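Local coordinates for SusD homolog (Bacteroides thetaiotaomicron VPI-5482, PDB 3IHV), which probably binds glycans at the cell surface as a SusD-family outer-membrane protein, helping a gut Bacteroides capture sugars, at residues K219-A224 and N409-G414; Y366-W371 and L463-H468. All blocks are in the same frame, centred on the assembly; numbering follows the deposited sequence.

Followed from the N terminus, the chain first supplies residues 219-224 at the start of helix 219-232, which meet residues 409-414, at the end of helix 397-412, in contact 1, closing a loop of 184 residues. Within that loop lies 366-371, whose partner 463-468 comes only after it has closed, so the two contacts cross. Contact 1 ties helix 219-232, from the first half of the chain, to helix 397-412; contact 2 ties the edge strand 367-368 and the residues that follow it to the bend between helices 448-463 and 469-475. Their centres lie 28 Å apart, contact 1 far from the middle of the chain and contact 2 nearer to it.

Contact 1: residues K219-A224 and N409-G414; sequences KWEAAA and NEWKHG. With EDO (1,2-ethanediol), chain H.
Glu410 lies over the six-membered ring of Trp220, its CG 3.5 Å from the ring centroid and 6° off the normal, a CH-pi contact close to vertical. The same chain also lies over the fusion bond and the five-membered ring, with Glu410 CB 3.4 Å from Trp220 CD2. A bend at chi2 carries CD to one side of the chain; the carboxylate plane is 26° from that of the indole, and OE2 makes a salt bridge with Arg452. The second tryptophan reverses the roles: Glu221, on the helix that carries Trp220, lays its aliphatic part on Trp411 of the other helix, with CB 3.6 Å from the centroid of the five-membered ring. Two helices of the largely helical SusD fold, 219-232 by its first turns and 397-412 by its last, are thus joined by a reciprocal pair of CH-pi contacts, the backbones coming closest at Trp220 and Trp411. The Glu221 chain is extended beyond CG, and its carboxylate stacks on the indole, the planes 6° apart, while OE2 pairs with Lys225. Ala224 CB meets the benzo part obliquely, 3.7 Å from Trp411 CE3. An alanine in place of Trp411 would probably leave Glu221 and Ala224 without the surface they rest on and open a gap between the helices. On the opposite face of the indole, Lys412 CE sits 3.6 Å above the plane, offset toward the rim.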
loop_
_atom_site.group_PDB
_atom_site.type_symbol
_atom_site.label_atom_id
_atom_site.label_comp_id
_atom_site.label_asym_id
_atom_site.label_seq_id
_atom_site.Cartn_x
_atom_site.Cartn_y
_atom_site.Cartn_z
ATOM N N LYS A 219 21.427 4.145 5.876
ATOM C CA LYS A 219 20.361 3.151 5.930
ATOM C C LYS A 219 20.191 2.321 4.662
ATOM O O LYS A 219 19.460 1.314 4.678
ATOM C CB LYS A 219 19.050 3.800 6.389
ATOM C CG LYS A 219 19.126 4.492 7.776
ATOM C CD LYS A 219 19.707 3.625 8.877
ATOM C CE LYS A 219 19.883 4.424 10.203
ATOM N NZ LYS A 219 20.601 3.759 11.305
ATOM N N TRP A 220 20.820 2.722 3.553
ATOM C CA TRP A 220 20.752 1.890 2.358
ATOM C C TRP A 220 21.408 0.538 2.634
ATOM O O TRP A 220 20.887 -0.534 2.267
ATOM C CB TRP A 220 21.424 2.563 1.180
ATOM C CG TRP A 220 20.697 3.765 0.593
ATOM C CD1 TRP A 220 21.165 5.036 0.534
ATOM C CD2 TRP A 220 19.435 3.778 -0.055
ATOM N NE1 TRP A 220 20.278 5.837 -0.099
ATOM C CE2 TRP A 220 19.191 5.093 -0.461
ATOM C CE3 TRP A 220 18.476 2.817 -0.309
ATOM C CZ2 TRP A 220 18.051 5.464 -1.126
ATOM C CZ3 TRP A 220 17.311 3.194 -0.956
ATOM C CH2 TRP A 220 17.105 4.502 -1.355
ATOM N N GLU A 221 22.560 0.582 3.267
ATOM C CA GLU A 221 23.240 -0.629 3.666
ATOM C C GLU A 221 22.361 -1.459 4.602
ATOM O O GLU A 221 22.298 -2.660 4.464
ATOM C CB GLU A 221 24.559 -0.280 4.350
ATOM C CG GLU A 221 25.264 -1.473 4.961
ATOM C CD GLU A 221 26.576 -1.122 5.580
ATOM O OE1 GLU A 221 26.987 0.065 5.542
ATOM O OE2 GLU A 221 27.199 -2.063 6.092
ATOM N N ALA A 222 21.648 -0.803 5.529
ATOM C CA ALA A 222 20.777 -1.530 6.462
ATOM C C ALA A 222 19.634 -2.191 5.701
ATOM O O ALA A 222 19.260 -3.343 5.966
ATOM C CB ALA A 222 20.247 -0.590 7.567
ATOM N N ALA A 223 19.048 -1.465 4.742
ATOM C CA ALA A 223 17.958 -2.024 3.929
ATOM C C ALA A 223 18.469 -3.274 3.176
ATOM O O ALA A 223 17.819 -4.333 3.145
ATOM C CB ALA A 223 17.462 -0.960 2.920
ATOM N N ALA A 224 19.619 -3.134 2.548
ATOM C CA ALA A 224 20.196 -4.229 1.771
ATOM C C ALA A 224 20.521 -5.444 2.659
ATOM O O ALA A 224 20.271 -6.563 2.263
ATOM C CB ALA A 224 21.468 -3.763 1.033
ATOM N N ASN A 409 22.244 -1.077 -4.993
ATOM C CA ASN A 409 22.794 -0.139 -5.982
ATOM C C ASN A 409 23.117 1.179 -5.319
ATOM O O ASN A 409 24.138 1.779 -5.620
ATOM C CB ASN A 409 21.789 0.043 -7.118
ATOM C CG ASN A 409 22.269 0.977 -8.184
ATOM O OD1 ASN A 409 23.336 0.782 -8.757
ATOM N ND2 ASN A 409 21.445 1.969 -8.512
ATOM N N GLU A 410 22.272 1.615 -4.385
ATOM C CA GLU A 410 22.530 2.872 -3.696
ATOM C C GLU A 410 23.752 2.758 -2.787
ATOM O O GLU A 410 24.651 3.618 -2.782
ATOM C CB GLU A 410 21.323 3.289 -2.856
ATOM C CG GLU A 410 20.065 3.595 -3.618
ATOM C CD GLU A 410 20.154 4.805 -4.561
ATOM O OE1 GLU A 410 21.054 5.683 -4.381
ATOM O OE2 GLU A 410 19.291 4.846 -5.477
ATOM N N TRP A 411 23.811 1.676 -2.012
ATOM C CA TRP A 411 24.947 1.483 -1.094
ATOM C C TRP A 411 26.302 1.277 -1.786
ATOM O O TRP A 411 27.313 1.939 -1.437
ATOM C CB TRP A 411 24.605 0.328 -0.163
ATOM C CG TRP A 411 25.665 -0.213 0.631
ATOM C CD1 TRP A 411 26.693 0.458 1.228
ATOM C CD2 TRP A 411 25.783 -1.579 1.042
ATOM N NE1 TRP A 411 27.473 -0.419 1.918
ATOM C CE2 TRP A 411 26.928 -1.673 1.838
ATOM C CE3 TRP A 411 25.016 -2.726 0.812
ATOM C CZ2 TRP A 411 27.363 -2.883 2.395
ATOM C CZ3 TRP A 411 25.434 -3.929 1.349
ATOM C CH2 TRP A 411 26.595 -3.995 2.154
ATOM N N LYS A 412 26.312 0.394 -2.782
ATOM C CA LYS A 412 27.527 0.060 -3.510
ATOM C C LYS A 412 27.828 0.986 -4.672
ATOM O O LYS A 412 28.882 0.841 -5.280
ATOM C CB LYS A 412 27.399 -1.341 -4.096
ATOM C CG LYS A 412 26.921 -2.446 -3.148
ATOM C CD LYS A 412 27.934 -2.861 -2.208
ATOM C CE LYS A 412 27.552 -4.218 -1.602
ATOM N NZ LYS A 412 28.597 -4.661 -0.643
ATOM N N HIS A 413 26.926 1.918 -4.977
ATOM C CA HIS A 413 27.086 2.840 -6.102
ATOM C C HIS A 413 27.254 2.092 -7.419
ATOM O O HIS A 413 28.177 2.322 -8.169
ATOM C CB HIS A 413 28.281 3.764 -5.839
ATOM C CG HIS A 413 28.153 4.497 -4.546
ATOM N ND1 HIS A 413 27.157 5.423 -4.321
ATOM C CD2 HIS A 413 28.879 4.434 -3.407
ATOM C CE1 HIS A 413 27.274 5.896 -3.092
ATOM N NE2 HIS A 413 28.313 5.317 -2.521
ATOM N N GLY A 414 26.314 1.211 -7.702
ATOM C CA GLY A 414 26.377 0.402 -8.904
ATOM C C GLY A 414 25.779 -0.960 -8.617
ATOM O O GLY A 414 25.819 -1.423 -7.485
HETATM C C1 EDO H . 21.675 -0.680 11.926
HETATM O O1 EDO H . 22.741 0.143 12.416
HETATM C C2 EDO H . 20.841 0.212 11.044
HETATM O O2 EDO H . 20.148 1.100 11.899
#

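Contact 2: residues Y366-W371 and L463-H468; sequences YTPAKW and LSFEGH
Lys370 brings its ammonium to both a backbone carbonyl and a carboxylate of 463-468, giving a hydrogen bond from NZ to Ser464 O (2.8 Å) and a salt bridge from NZ to Glu466 OE2 (2.7 Å). The first bond lies in the carbonyl plane on a lone pair, with a C=O...N angle of 135°; the second uses the anti lone pair of OE2. A third partner is a water, which accepts from Lys370 NZ at 2.9 Å and is hydrogen-bonded to Ser464 OG at 2.6 Å. The lysine chain is extended beyond CG and crosses Glu466 at about a right angle. Glu466 OE2 has a second cationic partner in Arg396. The acceptors are presented by a type II beta turn from Leu463 to Glu466, closed by Glu466 N to Leu463 O at 3.0 Å, in the bend between helices 448-463 and 469-475. Apolar contacts accompany the polar ones: Pro368 CG lies over one face of the Phe465 ring, 27° off its normal, and Phe465 CB approaches the indole edge of Trp371, 3.8 Å from CZ3. Trp371 also has Lys370 CB over the centre of one face, 3.5 Å above the plane. With two cations on one buried carboxylate oxygen, Glu466 is likely to be held ionised, and the charge of Lys370 is probably offset in part by this carboxylate, which it shares with Arg396.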
loop_
_atom_site.group_PDB
_atom_site.type_symbol
_atom_site.label_atom_id
_atom_site.label_comp_id
_atom_site.label_asym_id
_atom_site.label_seq_id
_atom_site.Cartn_x
_atom_site.Cartn_y
_atom_site.Cartn_z
ATOM N N TYR A 366 -9.513 4.419 -18.372
ATOM C CA TYR A 366 -8.929 3.120 -18.019
ATOM C C TYR A 366 -8.736 3.084 -16.505
ATOM O O TYR A 366 -8.468 4.123 -15.868
ATOM C CB TYR A 366 -7.527 2.918 -18.615
ATOM C CG TYR A 366 -7.361 2.638 -20.096
ATOM C CD1 TYR A 366 -8.396 2.816 -21.020
ATOM C CD2 TYR A 366 -6.103 2.269 -20.578
ATOM C CE1 TYR A 366 -8.190 2.573 -22.369
ATOM C CE2 TYR A 366 -5.883 2.042 -21.883
ATOM C CZ TYR A 366 -6.921 2.216 -22.794
ATOM O OH TYR A 366 -6.707 1.973 -24.118
ATOM N N THR A 367 -8.837 1.879 -15.939
ATOM C CA THR A 367 -8.728 1.667 -14.499
ATOM C C THR A 367 -7.695 0.575 -14.216
ATOM O O THR A 367 -7.186 -0.074 -15.135
ATOM C CB THR A 367 -10.077 1.185 -13.911
ATOM O OG1 THR A 367 -10.433 -0.098 -14.501
ATOM C CG2 THR A 367 -11.183 2.203 -14.193
ATOM N N PRO A 368 -7.380 0.370 -12.938
ATOM C CA PRO A 368 -6.617 -0.845 -12.660
ATOM C C PRO A 368 -7.494 -2.062 -12.995
ATOM O O PRO A 368 -8.732 -1.963 -12.999
ATOM C CB PRO A 368 -6.388 -0.764 -11.131
ATOM C CG PRO A 368 -6.695 0.675 -10.741
ATOM C CD PRO A 368 -7.634 1.179 -11.737
ATOM N N ALA A 369 -6.861 -3.204 -13.285
ATOM C CA ALA A 369 -7.567 -4.464 -13.527
ATOM C C ALA A 369 -7.237 -5.499 -12.453
ATOM O O ALA A 369 -7.777 -6.592 -12.452
ATOM C CB ALA A 369 -7.217 -5.023 -14.894
ATOM N N LYS A 370 -6.345 -5.155 -11.523
ATOM C CA LYS A 370 -5.922 -6.080 -10.464
ATOM C C LYS A 370 -7.064 -6.535 -9.564
ATOM O O LYS A 370 -7.023 -7.638 -9.026
ATOM C CB LYS A 370 -4.846 -5.428 -9.621
ATOM C CG LYS A 370 -3.563 -5.248 -10.397
ATOM C CD LYS A 370 -2.455 -4.591 -9.597
ATOM C CE LYS A 370 -1.114 -4.729 -10.336
ATOM N NZ LYS A 370 0.105 -4.093 -9.690
ATOM N N TRP A 371 -8.039 -5.652 -9.366
ATOM C CA TRP A 371 -9.175 -5.934 -8.490
ATOM C C TRP A 371 -10.501 -5.993 -9.263
ATOM O O TRP A 371 -11.539 -5.529 -8.799
ATOM C CB TRP A 371 -9.184 -4.995 -7.262
ATOM C CG TRP A 371 -7.836 -5.011 -6.596
ATOM C CD1 TRP A 371 -7.368 -5.959 -5.728
ATOM C CD2 TRP A 371 -6.734 -4.109 -6.838
ATOM N NE1 TRP A 371 -6.046 -5.702 -5.410
ATOM C CE2 TRP A 371 -5.652 -4.554 -6.040
ATOM C CE3 TRP A 371 -6.591 -2.923 -7.567
ATOM C CZ2 TRP A 371 -4.416 -3.901 -6.014
ATOM C CZ3 TRP A 371 -5.355 -2.265 -7.549
ATOM C CH2 TRP A 371 -4.290 -2.753 -6.750
ATOM N N LEU A 463 4.271 -3.064 -9.271
ATOM C CA LEU A 463 3.406 -2.703 -8.151
ATOM C C LEU A 463 2.325 -1.653 -8.443
ATOM O O LEU A 463 1.726 -1.121 -7.516
ATOM C CB LEU A 463 4.317 -2.164 -7.032
ATOM C CG LEU A 463 5.439 -3.083 -6.571
ATOM C CD1 LEU A 463 6.458 -2.274 -5.728
ATOM C CD2 LEU A 463 4.893 -4.220 -5.778
ATOM N N SER A 464 2.074 -1.358 -9.719
ATOM C CA SER A 464 1.146 -0.312 -10.092
ATOM C C SER A 464 -0.153 -0.411 -9.335
ATOM O O SER A 464 -0.658 -1.501 -9.164
ATOM C CB SER A 464 0.852 -0.340 -11.607
ATOM O OG SER A 464 0.263 -1.555 -12.041
ATOM N N PHE A 465 -0.638 0.749 -8.826
ATOM C CA PHE A 465 -1.950 0.869 -8.186
ATOM C C PHE A 465 -2.035 0.243 -6.779
ATOM O O PHE A 465 -3.067 0.378 -6.121
ATOM C CB PHE A 465 -3.073 0.359 -9.098
ATOM C CG PHE A 465 -2.872 0.737 -10.525
ATOM C CD1 PHE A 465 -2.701 2.078 -10.883
ATOM C CD2 PHE A 465 -2.801 -0.240 -11.521
ATOM C CE1 PHE A 465 -2.461 2.419 -12.206
ATOM C CE2 PHE A 465 -2.551 0.119 -12.835
ATOM C CZ PHE A 465 -2.364 1.445 -13.172
ATOM N N GLU A 466 -0.967 -0.415 -6.318
ATOM C CA GLU A 466 -0.957 -1.071 -4.998
ATOM C C GLU A 466 -0.549 -0.117 -3.833
ATOM O O GLU A 466 -0.300 -0.561 -2.713
ATOM C CB GLU A 466 -0.042 -2.287 -5.020
ATOM C CG GLU A 466 -0.508 -3.385 -5.945
ATOM C CD GLU A 466 0.482 -4.521 -6.058
ATOM O OE1 GLU A 466 0.888 -5.114 -5.021
ATOM O OE2 GLU A 466 0.860 -4.839 -7.207
ATOM N N GLY A 467 -0.471 1.180 -4.125
ATOM C CA GLY A 467 -0.328 2.200 -3.096
ATOM C C GLY A 467 1.053 2.694 -2.764
ATOM O O GLY A 467 1.221 3.370 -1.739
ATOM N N HIS A 468 2.020 2.389 -3.613
ATOM C CA HIS A 468 3.414 2.740 -3.348
ATOM C C HIS A 468 3.989 3.864 -4.160
ATOM O O HIS A 468 5.006 4.464 -3.774
ATOM C CB HIS A 468 4.302 1.498 -3.596
ATOM C CG HIS A 468 3.786 0.284 -2.903
ATOM N ND1 HIS A 468 3.653 0.218 -1.524
ATOM C CD2 HIS A 468 3.222 -0.841 -3.399
ATOM C CE1 HIS A 468 3.076 -0.929 -1.208
ATOM N NE2 HIS A 468 2.809 -1.591 -2.326
HETATM O O HOH W 1 1.685 -3.773 -12.086
#